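Local coordinates for protein 33 kDa chaperonin (Thermotoga maritima, PDB 1VQ0) that probably acts as a redox-regulated molecular chaperone that keeps thermally unfolding and oxidatively damaged proteins from aggregating irreversibly in the bacterial cytoplasm, at residues Ser91-Arg96 against Ala237-Lys242; Phe114-Ala119 against Gly146-Asp151; Cys243-Glu248 against Val273-Cys278; Glu198-Asn203 against Arg225-Lys230. All coordinates share one frame; numbering follows the deposited sequence.

Contact 1 of 4, residues Ser91-Arg96 against Ala237-Lys242; sequences SEFTVR and AEIKYK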
loop_
_atom_site.group_PDB
_atom_site.type_symbol
_atom_site.label_atom_id
_atom_site.label_comp_id
_atom_site.label_asym_id
_atom_site.label_seq_id
_atom_site.Cartn_x
_atom_site.Cartn_y
_atom_site.Cartn_z
ATOM N N SER A 91 -7.066 -5.801 18.277
ATOM C CA SER A 91 -6.460 -6.772 19.159
ATOM C C SER A 91 -7.395 -7.156 20.346
ATOM O O SER A 91 -7.242 -8.232 20.908
ATOM C CB SER A 91 -5.111 -6.285 19.650
ATOM O OG SER A 91 -5.220 -4.999 20.192
ATOM N N GLU A 92 -8.390 -6.307 20.654
ATOM C CA GLU A 92 -9.386 -6.574 21.707
ATOM C C GLU A 92 -10.598 -7.359 21.184
ATOM O O GLU A 92 -11.658 -7.378 21.813
ATOM C CB GLU A 92 -9.897 -5.275 22.375
ATOM C CG GLU A 92 -8.877 -4.179 22.621
ATOM C CD GLU A 92 -8.746 -3.256 21.404
ATOM O OE1 GLU A 92 -9.782 -2.649 20.996
ATOM O OE2 GLU A 92 -7.614 -3.152 20.849
ATOM N N PHE A 93 -10.439 -7.972 20.012
ATOM C CA PHE A 93 -11.418 -8.877 19.437
ATOM C C PHE A 93 -12.742 -8.167 19.105
ATOM O O PHE A 93 -13.830 -8.780 19.127
ATOM C CB PHE A 93 -11.633 -10.080 20.369
ATOM C CG PHE A 93 -10.420 -10.954 20.516
ATOM C CD1 PHE A 93 -10.083 -11.850 19.521
ATOM C CD2 PHE A 93 -9.603 -10.861 21.635
ATOM C CE1 PHE A 93 -8.970 -12.652 19.643
ATOM C CE2 PHE A 93 -8.467 -11.678 21.788
ATOM C CZ PHE A 93 -8.157 -12.579 20.778
ATOM N N THR A 94 -12.672 -6.866 18.789
ATOM C CA THR A 94 -13.850 -6.171 18.309
ATOM C C THR A 94 -13.770 -5.865 16.812
ATOM O O THR A 94 -12.711 -5.918 16.207
ATOM C CB THR A 94 -14.148 -4.865 19.111
ATOM O OG1 THR A 94 -13.197 -3.844 18.772
ATOM C CG2 THR A 94 -14.037 -5.087 20.620
ATOM N N VAL A 95 -14.916 -5.557 16.228
ATOM C CA VAL A 95 -14.986 -5.183 14.833
ATOM C C VAL A 95 -15.936 -3.990 14.604
ATOM O O VAL A 95 -16.795 -3.696 15.403
ATOM C CB VAL A 95 -15.421 -6.322 13.879
ATOM C CG1 VAL A 95 -14.453 -7.448 13.932
ATOM C CG2 VAL A 95 -16.822 -6.841 14.198
ATOM N N ARG A 96 -15.743 -3.341 13.479
ATOM C CA ARG A 96 -16.697 -2.392 12.979
ATOM C C ARG A 96 -16.450 -2.261 11.482
ATOM O O ARG A 96 -15.429 -2.692 10.985
ATOM C CB ARG A 96 -16.570 -1.047 13.693
ATOM C CG ARG A 96 -15.159 -0.408 13.607
ATOM C CD ARG A 96 -15.109 0.981 14.231
ATOM N NE ARG A 96 -13.821 1.596 14.047
ATOM C CZ ARG A 96 -13.468 2.800 14.441
ATOM N NH1 ARG A 96 -14.354 3.616 15.020
ATOM N NH2 ARG A 96 -12.219 3.220 14.199
ATOM N N ALA A 237 -12.355 -16.490 22.021
ATOM C CA ALA A 237 -12.650 -15.143 22.469
ATOM C C ALA A 237 -14.009 -14.698 21.926
ATOM O O ALA A 237 -14.517 -15.220 20.958
ATOM C CB ALA A 237 -11.580 -14.203 22.011
ATOM N N GLU A 238 -14.550 -13.671 22.533
ATOM C CA GLU A 238 -15.827 -13.086 22.114
ATOM C C GLU A 238 -15.562 -11.972 21.129
ATOM O O GLU A 238 -14.767 -11.069 21.395
ATOM C CB GLU A 238 -16.510 -12.536 23.342
ATOM C CG GLU A 238 -17.973 -12.191 23.233
ATOM C CD GLU A 238 -18.575 -11.821 24.604
ATOM O OE1 GLU A 238 -18.057 -12.302 25.649
ATOM O OE2 GLU A 238 -19.577 -11.034 24.614
ATOM N N ILE A 239 -16.200 -12.050 19.970
ATOM C CA ILE A 239 -16.111 -10.965 18.938
ATOM C C ILE A 239 -17.278 -10.034 19.185
ATOM O O ILE A 239 -18.411 -10.526 19.346
ATOM C CB ILE A 239 -16.165 -11.545 17.492
ATOM C CG1 ILE A 239 -15.030 -12.557 17.285
ATOM C CG2 ILE A 239 -16.115 -10.444 16.424
ATOM C CD1 ILE A 239 -13.631 -11.962 17.294
ATOM N N LYS A 240 -17.021 -8.729 19.287
ATOM C CA LYS A 240 -18.118 -7.774 19.513
ATOM C C LYS A 240 -18.039 -6.659 18.516
ATOM O O LYS A 240 -16.941 -6.221 18.178
ATOM C CB LYS A 240 -18.072 -7.109 20.918
ATOM C CG LYS A 240 -17.666 -7.960 22.140
ATOM C CD LYS A 240 -18.799 -8.369 23.030
ATOM C CE LYS A 240 -18.932 -7.527 24.315
ATOM N NZ LYS A 240 -18.333 -8.120 25.592
ATOM N N TYR A 241 -19.211 -6.199 18.039
ATOM C CA TYR A 241 -19.262 -4.977 17.272
ATOM C C TYR A 241 -18.921 -3.844 18.244
ATOM O O TYR A 241 -19.536 -3.723 19.308
ATOM C CB TYR A 241 -20.642 -4.761 16.607
ATOM C CG TYR A 241 -20.593 -3.852 15.418
ATOM C CD1 TYR A 241 -20.635 -2.491 15.576
ATOM C CD2 TYR A 241 -20.398 -4.363 14.152
ATOM C CE1 TYR A 241 -20.536 -1.652 14.488
ATOM C CE2 TYR A 241 -20.280 -3.549 13.056
ATOM C CZ TYR A 241 -20.363 -2.188 13.229
ATOM O OH TYR A 241 -20.259 -1.356 12.136
ATOM N N LYS A 242 -17.955 -3.003 17.891
ATOM C CA LYS A 242 -17.660 -1.856 18.729
ATOM C C LYS A 242 -17.048 -0.702 17.952
ATOM O O LYS A 242 -16.210 -0.905 17.111
ATOM C CB LYS A 242 -16.740 -2.257 19.885
ATOM C CG LYS A 242 -16.964 -1.391 21.120
ATOM C CD LYS A 242 -15.880 -1.606 22.166
ATOM C CE LYS A 242 -15.788 -0.396 23.103
ATOM N NZ LYS A 242 -15.469 -0.844 24.469
HETATM O O HOH W 1 -14.427 -8.401 22.520
HETATM O O HOH W 2 -13.892 -2.488 16.453
#
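Thr94 and Val95 pair with Lys240 and Tyr241 as parallel beta-strand neighbours, the one parallel pairing in an otherwise antiparallel mixed sheet of the Hsp33 fold. Three backbone hydrogen bonds form the ladder. Lys240 N donates to Phe93 O over 3.2 Å, Val95 N to Lys240 O over 2.9 Å, and Lys242 N to Val95 O over 2.8 Å; the last is the straightest, at 167° about the hydrogen. Each carbonyl oxygen also receives a CA-H...O contact, as when Ile239 CA comes within 3.2 Å of Phe93 O.

Two waters extend the polar seam. One donates to Lys242 O and is hydrogen-bonded to Thr94 OG1, which also bonds to Thr90; the other lies within hydrogen-bonding distance of Glu92 O and Glu238 O, ahead of the point where the strands join.

Apolar packing divides between the two faces. On one, the Thr94 side chain meets Lys242 CB. On the other, Val95 packs loosely against Ile239 CG2 and Tyr241 CD2, backed by Val34 of helix 32-42. Ahead of the ladder, Phe93 lies across the Ala237 methyl, which sits over the ring centre, while Ile239 CD1 stands at the ring edge.

Tyr241 is one of the residues through which this sheet meets the zinc-binding region. Its CG is anti to the backbone N (chi1 -157°), and one ring face is turned to Val95 O and Arg96 CA, with OH bonded to Trp277 O and Gly97 N. Arg96 CA makes a CH-pi contact with this ring, 4.0 Å from its centroid.

Contact 2 of 4, residues Phe114-Ala119 against Gly146-Asp151; sequences FDVAGA and GEIAED
The backbones of Ala117 and Gly146 come within 4.3 Å, CA to CA, where the first turn of helix 116-120 meets the loop that leads into helix 149-160. This is a junction of two helix N-termini in the Hsp33 fold. Gly146 has positive phi (82°), which favours glycine; its O receives a CA-H...O contact from Ala117 CA at 3.4 Å.

Among the side chains, Val116 does most of the touching. Its CG1, anti to the backbone N (chi1 173°), reaches Gly146 O at 3.4 Å and Ile148 CD1 at 4.0 Å, the Val116 and Ile148 side chains crossing at about a right angle. Ala117 CB lies beside Glu147 OE2, while the other carboxylate oxygen of Glu147 is salt-bridged to Arg54 of helix 46-62 and accepts a hydrogen bond from a water that also donates to Phe114 O.

Each helix start has its own polar support. Asp115, at the N-cap, accepts a weak capping bond from Gly118 N. Asp151 folds back on the loop: its OD2 accepts from Ile148 N at 2.8 Å, and its OD1, which also accepts from Val144 N and Ser145 N, presents the syn lone pair to Gly146 N, 3.0 Å away and nearly straight at 177°.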
loop_
_atom_site.group_PDB
_atom_site.type_symbol
_atom_site.label_atom_id
_atom_site.label_comp_id
_atom_site.label_asym_id
_atom_site.label_seq_id
_atom_site.Cartn_x
_atom_site.Cartn_y
_atom_site.Cartn_z
ATOM N N PHE A 114 -26.310 -14.402 -3.572
ATOM C CA PHE A 114 -26.026 -12.963 -3.613
ATOM C C PHE A 114 -24.726 -12.661 -4.396
ATOM O O PHE A 114 -23.684 -13.333 -4.236
ATOM C CB PHE A 114 -26.030 -12.303 -2.230
ATOM C CG PHE A 114 -27.439 -12.189 -1.618
ATOM C CD1 PHE A 114 -28.361 -11.242 -2.098
ATOM C CD2 PHE A 114 -27.868 -13.064 -0.641
ATOM C CE1 PHE A 114 -29.687 -11.164 -1.591
ATOM C CE2 PHE A 114 -29.187 -12.959 -0.104
ATOM C CZ PHE A 114 -30.089 -12.024 -0.583
ATOM N N ASP A 115 -24.825 -11.664 -5.273
ATOM C CA ASP A 115 -23.766 -11.330 -6.221
ATOM C C ASP A 115 -22.777 -10.373 -5.620
ATOM O O ASP A 115 -22.684 -9.195 -5.989
ATOM C CB ASP A 115 -24.344 -10.768 -7.514
ATOM C CG ASP A 115 -23.336 -10.666 -8.600
ATOM O OD1 ASP A 115 -22.217 -11.248 -8.452
ATOM O OD2 ASP A 115 -23.599 -10.033 -9.627
ATOM N N VAL A 116 -22.017 -10.909 -4.666
ATOM C CA VAL A 116 -20.953 -10.147 -4.001
ATOM C C VAL A 116 -19.944 -9.596 -5.011
ATOM O O VAL A 116 -19.641 -8.394 -5.009
ATOM C CB VAL A 116 -20.308 -11.015 -2.907
ATOM C CG1 VAL A 116 -19.092 -10.340 -2.285
ATOM C CG2 VAL A 116 -21.355 -11.343 -1.845
ATOM N N ALA A 117 -19.474 -10.454 -5.935
ATOM C CA ALA A 117 -18.489 -10.076 -6.945
ATOM C C ALA A 117 -19.041 -8.928 -7.814
ATOM O O ALA A 117 -18.365 -7.945 -8.094
ATOM C CB ALA A 117 -18.087 -11.306 -7.797
ATOM N N GLY A 118 -20.285 -9.056 -8.230
ATOM C CA GLY A 118 -20.955 -8.017 -9.017
ATOM C C GLY A 118 -21.103 -6.742 -8.197
ATOM O O GLY A 118 -20.934 -5.639 -8.689
ATOM N N ALA A 119 -21.423 -6.876 -6.910
ATOM C CA ALA A 119 -21.591 -5.660 -6.100
ATOM C C ALA A 119 -20.283 -4.873 -6.052
ATOM O O ALA A 119 -20.276 -3.664 -6.074
ATOM C CB ALA A 119 -22.026 -6.011 -4.713
ATOM N N GLY A 146 -13.294 -11.047 -6.137
ATOM C CA GLY A 146 -14.360 -10.155 -5.607
ATOM C C GLY A 146 -15.381 -10.825 -4.694
ATOM O O GLY A 146 -16.355 -10.195 -4.348
ATOM N N GLU A 147 -15.127 -12.088 -4.304
ATOM C CA GLU A 147 -15.881 -12.836 -3.337
ATOM C C GLU A 147 -15.388 -12.588 -1.920
ATOM O O GLU A 147 -15.959 -13.134 -0.992
ATOM C CB GLU A 147 -15.666 -14.357 -3.583
ATOM C CG GLU A 147 -16.113 -14.874 -4.940
ATOM C CD GLU A 147 -17.596 -14.765 -5.148
ATOM O OE1 GLU A 147 -18.336 -14.938 -4.162
ATOM O OE2 GLU A 147 -18.017 -14.502 -6.291
ATOM N N ILE A 148 -14.273 -11.866 -1.768
ATOM C CA ILE A 148 -13.664 -11.498 -0.459
ATOM C C ILE A 148 -12.734 -12.574 0.155
ATOM O O ILE A 148 -11.577 -12.290 0.429
ATOM C CB ILE A 148 -14.743 -10.908 0.566
ATOM C CG1 ILE A 148 -15.442 -9.716 -0.108
ATOM C CG2 ILE A 148 -14.079 -10.363 1.895
ATOM C CD1 ILE A 148 -16.584 -9.121 0.644
ATOM N N ALA A 149 -13.231 -13.793 0.373
ATOM C CA ALA A 149 -12.417 -14.852 0.974
ATOM C C ALA A 149 -11.124 -14.963 0.199
ATOM O O ALA A 149 -10.023 -14.745 0.737
ATOM C CB ALA A 149 -13.156 -16.236 1.018
ATOM N N GLU A 150 -11.284 -15.226 -1.081
ATOM C CA GLU A 150 -10.121 -15.533 -1.942
ATOM C C GLU A 150 -9.194 -14.337 -2.152
ATOM O O GLU A 150 -8.003 -14.509 -2.319
ATOM C CB GLU A 150 -10.570 -16.058 -3.315
ATOM C CG GLU A 150 -9.458 -16.790 -4.023
ATOM C CD GLU A 150 -9.823 -17.263 -5.416
ATOM O OE1 GLU A 150 -10.978 -17.015 -5.810
ATOM O OE2 GLU A 150 -8.918 -17.846 -6.091
ATOM N N ASP A 151 -9.803 -13.160 -2.266
ATOM C CA ASP A 151 -9.083 -11.909 -2.351
ATOM C C ASP A 151 -8.154 -11.722 -1.124
ATOM O O ASP A 151 -7.008 -11.372 -1.295
ATOM C CB ASP A 151 -10.033 -10.766 -2.439
ATOM C CG ASP A 151 -11.012 -10.885 -3.592
ATOM O OD1 ASP A 151 -10.601 -11.049 -4.777
ATOM O OD2 ASP A 151 -12.212 -10.752 -3.354
HETATM O O HOH W 3 -21.473 -14.996 -4.035
#

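Contact 3 of 4, residues Cys243-Glu248 against Val273-Cys278; sequences CDCNRE and VVCKWC. With ZN (zinc ion), chain C.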
loop_
_atom_site.group_PDB
_atom_site.type_symbol
_atom_site.label_atom_id
_atom_site.label_comp_id
_atom_site.label_asym_id
_atom_site.label_seq_id
_atom_site.Cartn_x
_atom_site.Cartn_y
_atom_site.Cartn_z
ATOM N N CYS A 243 -17.491 0.510 18.292
ATOM C CA CYS A 243 -16.983 1.761 17.777
ATOM C C CYS A 243 -16.483 2.639 18.965
ATOM O O CYS A 243 -16.845 2.400 20.073
ATOM C CB CYS A 243 -18.083 2.485 17.026
ATOM S SG CYS A 243 -17.483 3.813 16.003
ATOM N N ASP A 244 -15.610 3.609 18.690
ATOM C CA ASP A 244 -15.027 4.490 19.672
ATOM C C ASP A 244 -15.563 5.915 19.476
ATOM O O ASP A 244 -15.078 6.845 20.088
ATOM C CB ASP A 244 -13.468 4.497 19.603
ATOM C CG ASP A 244 -12.934 5.122 18.307
ATOM O OD1 ASP A 244 -13.728 5.351 17.407
ATOM O OD2 ASP A 244 -11.748 5.422 18.085
ATOM N N CYS A 245 -16.539 6.116 18.606
ATOM C CA CYS A 245 -17.118 7.449 18.526
ATOM C C CYS A 245 -17.859 7.794 19.828
ATOM O O CYS A 245 -18.260 6.936 20.609
ATOM C CB CYS A 245 -18.060 7.570 17.347
ATOM S SG CYS A 245 -19.621 6.663 17.531
ATOM N N ASN A 246 -17.975 9.095 20.049
ATOM C CA ASN A 246 -18.710 9.663 21.151
ATOM C C ASN A 246 -18.970 11.125 20.793
ATOM O O ASN A 246 -18.532 11.619 19.741
ATOM C CB ASN A 246 -17.969 9.540 22.482
ATOM C CG ASN A 246 -16.652 10.299 22.503
ATOM O OD1 ASN A 246 -16.542 11.405 21.998
ATOM N ND2 ASN A 246 -15.653 9.706 23.120
ATOM N N ARG A 247 -19.706 11.801 21.646
ATOM C CA ARG A 247 -20.128 13.173 21.341
ATOM C C ARG A 247 -18.989 14.166 21.334
ATOM O O ARG A 247 -18.990 15.091 20.547
ATOM C CB ARG A 247 -21.167 13.657 22.347
ATOM C CG ARG A 247 -21.842 14.925 21.910
ATOM C CD ARG A 247 -23.059 15.212 22.700
ATOM N NE ARG A 247 -23.735 16.409 22.274
ATOM C CZ ARG A 247 -24.655 16.464 21.337
ATOM N NH1 ARG A 247 -25.216 17.637 21.067
ATOM N NH2 ARG A 247 -25.034 15.363 20.687
ATOM N N GLU A 248 -18.024 13.987 22.222
ATOM C CA GLU A 248 -16.843 14.844 22.209
ATOM C C GLU A 248 -16.160 14.802 20.830
ATOM O O GLU A 248 -15.764 15.828 20.290
ATOM C CB GLU A 248 -15.893 14.449 23.324
ATOM C CG GLU A 248 -14.758 15.459 23.579
ATOM C CD GLU A 248 -13.719 14.927 24.562
ATOM O OE1 GLU A 248 -13.588 13.675 24.660
ATOM O OE2 GLU A 248 -13.043 15.747 25.240
ATOM N N VAL A 273 -23.772 15.154 12.788
ATOM C CA VAL A 273 -22.650 14.296 12.485
ATOM C C VAL A 273 -23.118 12.845 12.660
ATOM O O VAL A 273 -23.662 12.476 13.673
ATOM C CB VAL A 273 -21.439 14.570 13.422
ATOM C CG1 VAL A 273 -20.191 13.778 12.978
ATOM C CG2 VAL A 273 -21.101 16.048 13.445
ATOM N N VAL A 274 -22.903 12.045 11.630
ATOM C CA VAL A 274 -23.243 10.633 11.624
ATOM C C VAL A 274 -21.907 9.881 11.511
ATOM O O VAL A 274 -21.152 10.091 10.593
ATOM C CB VAL A 274 -24.137 10.275 10.428
ATOM C CG1 VAL A 274 -24.412 8.784 10.396
ATOM C CG2 VAL A 274 -25.424 11.068 10.442
ATOM N N CYS A 275 -21.622 9.031 12.479
ATOM C CA CYS A 275 -20.440 8.180 12.469
ATOM C C CYS A 275 -20.597 7.135 11.368
ATOM O O CYS A 275 -21.604 6.408 11.293
ATOM C CB CYS A 275 -20.279 7.483 13.812
ATOM S SG CYS A 275 -18.973 6.260 13.757
ATOM N N LYS A 276 -19.613 7.093 10.483
ATOM C CA LYS A 276 -19.693 6.213 9.310
ATOM C C LYS A 276 -19.547 4.747 9.741
ATOM O O LYS A 276 -19.997 3.854 9.035
ATOM C CB LYS A 276 -18.633 6.596 8.265
ATOM C CG LYS A 276 -17.169 6.265 8.695
ATOM C CD LYS A 276 -16.106 6.830 7.731
ATOM C CE LYS A 276 -14.700 6.478 8.278
ATOM N NZ LYS A 276 -13.622 6.380 7.229
ATOM N N TRP A 277 -18.891 4.506 10.876
ATOM C CA TRP A 277 -18.651 3.128 11.326
ATOM C C TRP A 277 -19.845 2.420 11.984
ATOM O O TRP A 277 -20.046 1.192 11.836
ATOM C CB TRP A 277 -17.476 3.058 12.261
ATOM C CG TRP A 277 -16.119 3.421 11.715
ATOM C CD1 TRP A 277 -15.491 4.593 11.930
ATOM C CD2 TRP A 277 -15.194 2.615 10.941
ATOM N NE1 TRP A 277 -14.271 4.605 11.312
ATOM C CE2 TRP A 277 -14.038 3.386 10.741
ATOM C CE3 TRP A 277 -15.229 1.335 10.388
ATOM C CZ2 TRP A 277 -12.922 2.925 10.024
ATOM C CZ3 TRP A 277 -14.121 0.856 9.706
ATOM C CH2 TRP A 277 -12.986 1.660 9.490
ATOM N N CYS A 278 -20.642 3.174 12.722
ATOM C CA CYS A 278 -21.754 2.571 13.447
ATOM C C CYS A 278 -23.093 3.306 13.198
ATOM O O CYS A 278 -24.128 2.902 13.737
ATOM C CB CYS A 278 -21.435 2.500 14.941
ATOM S SG CYS A 278 -21.518 4.107 15.720
HETATM ZN ZN ZN C . -19.357 5.165 15.734
#
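Cys243 and Cys245 meet Cys275 and Cys278 through a shared zinc ion, a metal-centred contact where the chain leaves strand 235-241 and enters the C-terminal zinc-binding region. All four sulfurs bind the zinc: SG of Cys243 and of Cys275 at 2.3 Å, SG of Cys245 and of Cys278 at 2.4 Å. With no hydrogen bonding between the segments, the metal is their chief link.

Each segment supplies one sulfur of either posture. In Cys243 and Cys275 SG is anti to the backbone N (chi1 -165° and 172°), whereas in Cys245 and Cys278 it lies between the backbone N and the carbonyl carbon. Around the ion the sulfurs are packed closely; Cys243 SG and Cys275 SG are 3.6 Å apart. The methylenes add apolar contact, with Cys243 CB 3.9 Å from Cys278 CB. Weak N-H...S bonds run within the segments, from Cys245 N to Cys243 SG and from Cys278 N to Cys275 SG.

Trp277 borders the site through CB, 3.8 Å from Cys243 SG; the same sulfur lies oblique to the indole. That ring in turn makes a cation-pi contact with Arg96, whose guanidinium is salt-bridged to Asp244, tying the zinc site to the large sheet.

No disulfide is present. Predicted redox-active disulfides would pair Cys243 with Cys245 and Cys275 with Cys278; the four cysteines are here in the reduced, zinc-bound state, consistent with the four-cysteine redox switch of Hsp33, built from a CxC and a CxxC motif.

Contact 4 of 4, residues Glu198-Asn203 against Arg225-Lys230; sequences EMIEKN and RIFGEK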
loop_
_atom_site.group_PDB
_atom_site.type_symbol
_atom_site.label_atom_id
_atom_site.label_comp_id
_atom_site.label_asym_id
_atom_site.label_seq_id
_atom_site.Cartn_x
_atom_site.Cartn_y
_atom_site.Cartn_z
ATOM N N GLU A 198 -0.753 -30.693 1.124
ATOM C CA GLU A 198 -1.660 -31.324 0.144
ATOM C C GLU A 198 -2.963 -31.822 0.754
ATOM O O GLU A 198 -4.030 -31.654 0.163
ATOM C CB GLU A 198 -0.950 -32.479 -0.587
ATOM C CG GLU A 198 -0.375 -32.042 -1.928
ATOM C CD GLU A 198 0.784 -32.898 -2.431
ATOM O OE1 GLU A 198 0.825 -34.141 -2.185
ATOM O OE2 GLU A 198 1.657 -32.300 -3.096
ATOM N N MET A 199 -2.850 -32.449 1.924
ATOM C CA MET A 199 -3.996 -32.986 2.669
ATOM C C MET A 199 -4.920 -31.888 3.193
ATOM O O MET A 199 -6.144 -31.992 3.080
ATOM C CB MET A 199 -3.482 -33.813 3.841
ATOM C CG MET A 199 -4.559 -34.434 4.701
ATOM S SD MET A 199 -4.077 -34.463 6.407
ATOM C CE MET A 199 -4.151 -32.766 6.752
ATOM N N ILE A 200 -4.326 -30.854 3.785
ATOM C CA ILE A 200 -5.051 -29.653 4.198
ATOM C C ILE A 200 -5.832 -29.048 3.019
ATOM O O ILE A 200 -7.035 -28.865 3.101
ATOM C CB ILE A 200 -4.069 -28.611 4.795
ATOM C CG1 ILE A 200 -3.523 -29.098 6.137
ATOM C CG2 ILE A 200 -4.749 -27.289 5.000
ATOM C CD1 ILE A 200 -2.463 -28.177 6.712
ATOM N N GLU A 201 -5.121 -28.743 1.939
ATOM C CA GLU A 201 -5.712 -28.258 0.693
ATOM C C GLU A 201 -6.899 -29.118 0.264
ATOM O O GLU A 201 -7.976 -28.605 0.005
ATOM C CB GLU A 201 -4.678 -28.286 -0.438
ATOM C CG GLU A 201 -3.910 -26.994 -0.694
ATOM C CD GLU A 201 -2.733 -27.163 -1.690
ATOM O OE1 GLU A 201 -2.599 -28.236 -2.356
ATOM O OE2 GLU A 201 -1.922 -26.215 -1.792
ATOM N N LYS A 202 -6.681 -30.433 0.184
ATOM C CA LYS A 202 -7.712 -31.377 -0.267
ATOM C C LYS A 202 -8.931 -31.402 0.638
ATOM O O LYS A 202 -10.062 -31.401 0.156
ATOM C CB LYS A 202 -7.141 -32.795 -0.395
ATOM C CG LYS A 202 -8.112 -33.776 -1.107
ATOM C CD LYS A 202 -7.539 -35.159 -1.326
ATOM C CE LYS A 202 -8.569 -36.081 -2.018
ATOM N NZ LYS A 202 -8.029 -37.449 -2.420
ATOM N N ASN A 203 -8.674 -31.457 1.946
ATOM C CA ASN A 203 -9.707 -31.433 2.973
ATOM C C ASN A 203 -10.562 -30.153 2.944
ATOM O O ASN A 203 -11.787 -30.219 3.030
ATOM C CB ASN A 203 -9.080 -31.633 4.377
ATOM C CG ASN A 203 -8.552 -33.062 4.595
ATOM O OD1 ASN A 203 -8.783 -33.934 3.773
ATOM N ND2 ASN A 203 -7.835 -33.287 5.705
ATOM N N ARG A 225 -12.132 -32.166 10.437
ATOM C CA ARG A 225 -12.235 -32.377 8.996
ATOM C C ARG A 225 -11.118 -31.725 8.181
ATOM O O ARG A 225 -10.561 -32.388 7.305
ATOM C CB ARG A 225 -13.577 -31.884 8.489
ATOM C CG ARG A 225 -14.774 -32.598 9.095
ATOM C CD ARG A 225 -15.809 -32.948 8.097
ATOM N NE ARG A 225 -17.113 -32.414 8.459
ATOM C CZ ARG A 225 -18.060 -32.133 7.573
ATOM N NH1 ARG A 225 -17.844 -32.328 6.266
ATOM N NH2 ARG A 225 -19.231 -31.653 7.982
ATOM N N ILE A 226 -10.795 -30.450 8.443
ATOM C CA ILE A 226 -9.630 -29.832 7.785
ATOM C C ILE A 226 -8.267 -30.566 7.999
ATOM O O ILE A 226 -7.506 -30.777 7.042
ATOM C CB ILE A 226 -9.488 -28.362 8.192
ATOM C CG1 ILE A 226 -10.657 -27.533 7.612
ATOM C CG2 ILE A 226 -8.168 -27.798 7.666
ATOM C CD1 ILE A 226 -10.882 -26.183 8.240
ATOM N N PHE A 227 -7.950 -30.920 9.241
ATOM C CA PHE A 227 -6.600 -31.345 9.573
ATOM C C PHE A 227 -6.414 -32.828 9.537
ATOM O O PHE A 227 -5.294 -33.309 9.741
ATOM C CB PHE A 227 -6.196 -30.780 10.935
ATOM C CG PHE A 227 -5.964 -29.330 10.888
ATOM C CD1 PHE A 227 -4.836 -28.828 10.244
ATOM C CD2 PHE A 227 -6.924 -28.437 11.365
ATOM C CE1 PHE A 227 -4.638 -27.472 10.136
ATOM C CE2 PHE A 227 -6.725 -27.086 11.290
ATOM C CZ PHE A 227 -5.587 -26.590 10.666
ATOM N N GLY A 228 -7.507 -33.558 9.298
ATOM C CA GLY A 228 -7.453 -35.046 9.201
ATOM C C GLY A 228 -7.436 -35.760 10.536
ATOM O O GLY A 228 -7.661 -36.920 10.574
ATOM N N GLU A 229 -7.172 -35.023 11.610
ATOM C CA GLU A 229 -7.246 -35.457 12.996
ATOM C C GLU A 229 -7.871 -34.313 13.818
ATOM O O GLU A 229 -7.970 -33.190 13.333
ATOM C CB GLU A 229 -5.841 -35.758 13.512
ATOM C CG GLU A 229 -4.967 -34.525 13.672
ATOM C CD GLU A 229 -3.512 -34.759 13.336
ATOM O OE1 GLU A 229 -3.181 -34.806 12.122
ATOM O OE2 GLU A 229 -2.718 -34.870 14.294
ATOM N N LYS A 230 -8.274 -34.588 15.050
ATOM C CA LYS A 230 -8.733 -33.556 15.970
ATOM C C LYS A 230 -7.614 -32.559 16.296
ATOM O O LYS A 230 -6.437 -32.896 16.334
ATOM C CB LYS A 230 -9.286 -34.142 17.277
ATOM C CG LYS A 230 -10.758 -34.588 17.182
ATOM C CD LYS A 230 -11.162 -35.517 18.330
ATOM C CE LYS A 230 -12.482 -36.290 18.060
ATOM N NZ LYS A 230 -12.477 -37.563 18.842
#
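Asn203 and Ile226 mark the meeting of two helices in the helical part of the Hsp33 fold that follows strand 176-187: helix 194-205 lies against the C-terminal end of helix 219-227, with the two CA atoms 5.1 Å apart. The apolar side of the contact is modest. Ile200 CD1 touches Phe227 CE1 at 4.1 Å, approaching the ring obliquely, and Ile200 CG2 lies 4.4 Å from Ile226 CG2. That last methyl also sits over the centre of one face of the Phe227 ring, so the three side chains form a small cluster that rests on Val185 of strand 176-187.

Beyond this core, Met199 bends at chi2 and chi3 to bring CE to 3.2 Å from Phe227 O, beside the turn where Gly228 leaves the helix with positive phi (81°). That angle favours glycine, and Gly228 N lies 4.3 Å from Met199 CE.

The one hydrogen bond between the segments runs from an Asn side chain to a carbonyl near the helix end. Asn203 CG, anti to its own carbonyl carbon (chi1 -70°), comes to 3.5 Å from Ile226 O. That oxygen lies in the amide plane of Asn203, 2.9 Å from ND2, but the donor stands well above the plane of the Ile226 carbonyl.

In the fold
Along the chain, contact 1 closes a long loop within which contacts 2 and 4 are nested one after the other; contact 3 follows once that loop is shut. Contacts 1 and 3 are neighbours, with centres about 17 Å apart, joined by Tyr241 OH to Trp277 O and by the Arg96-Asp244 salt bridge. The parallel strand pair of the large sheet is thereby coupled directly to the zinc site. Contact 2 lies about 23 Å from contact 1, centre to centre. Contacts 3 and 4 lie on opposite sides of the chain's centre, their centres about 43 Å apart, so the zinc site, the probable redox switch, is remote from the helix pair 194-205 and 219-227.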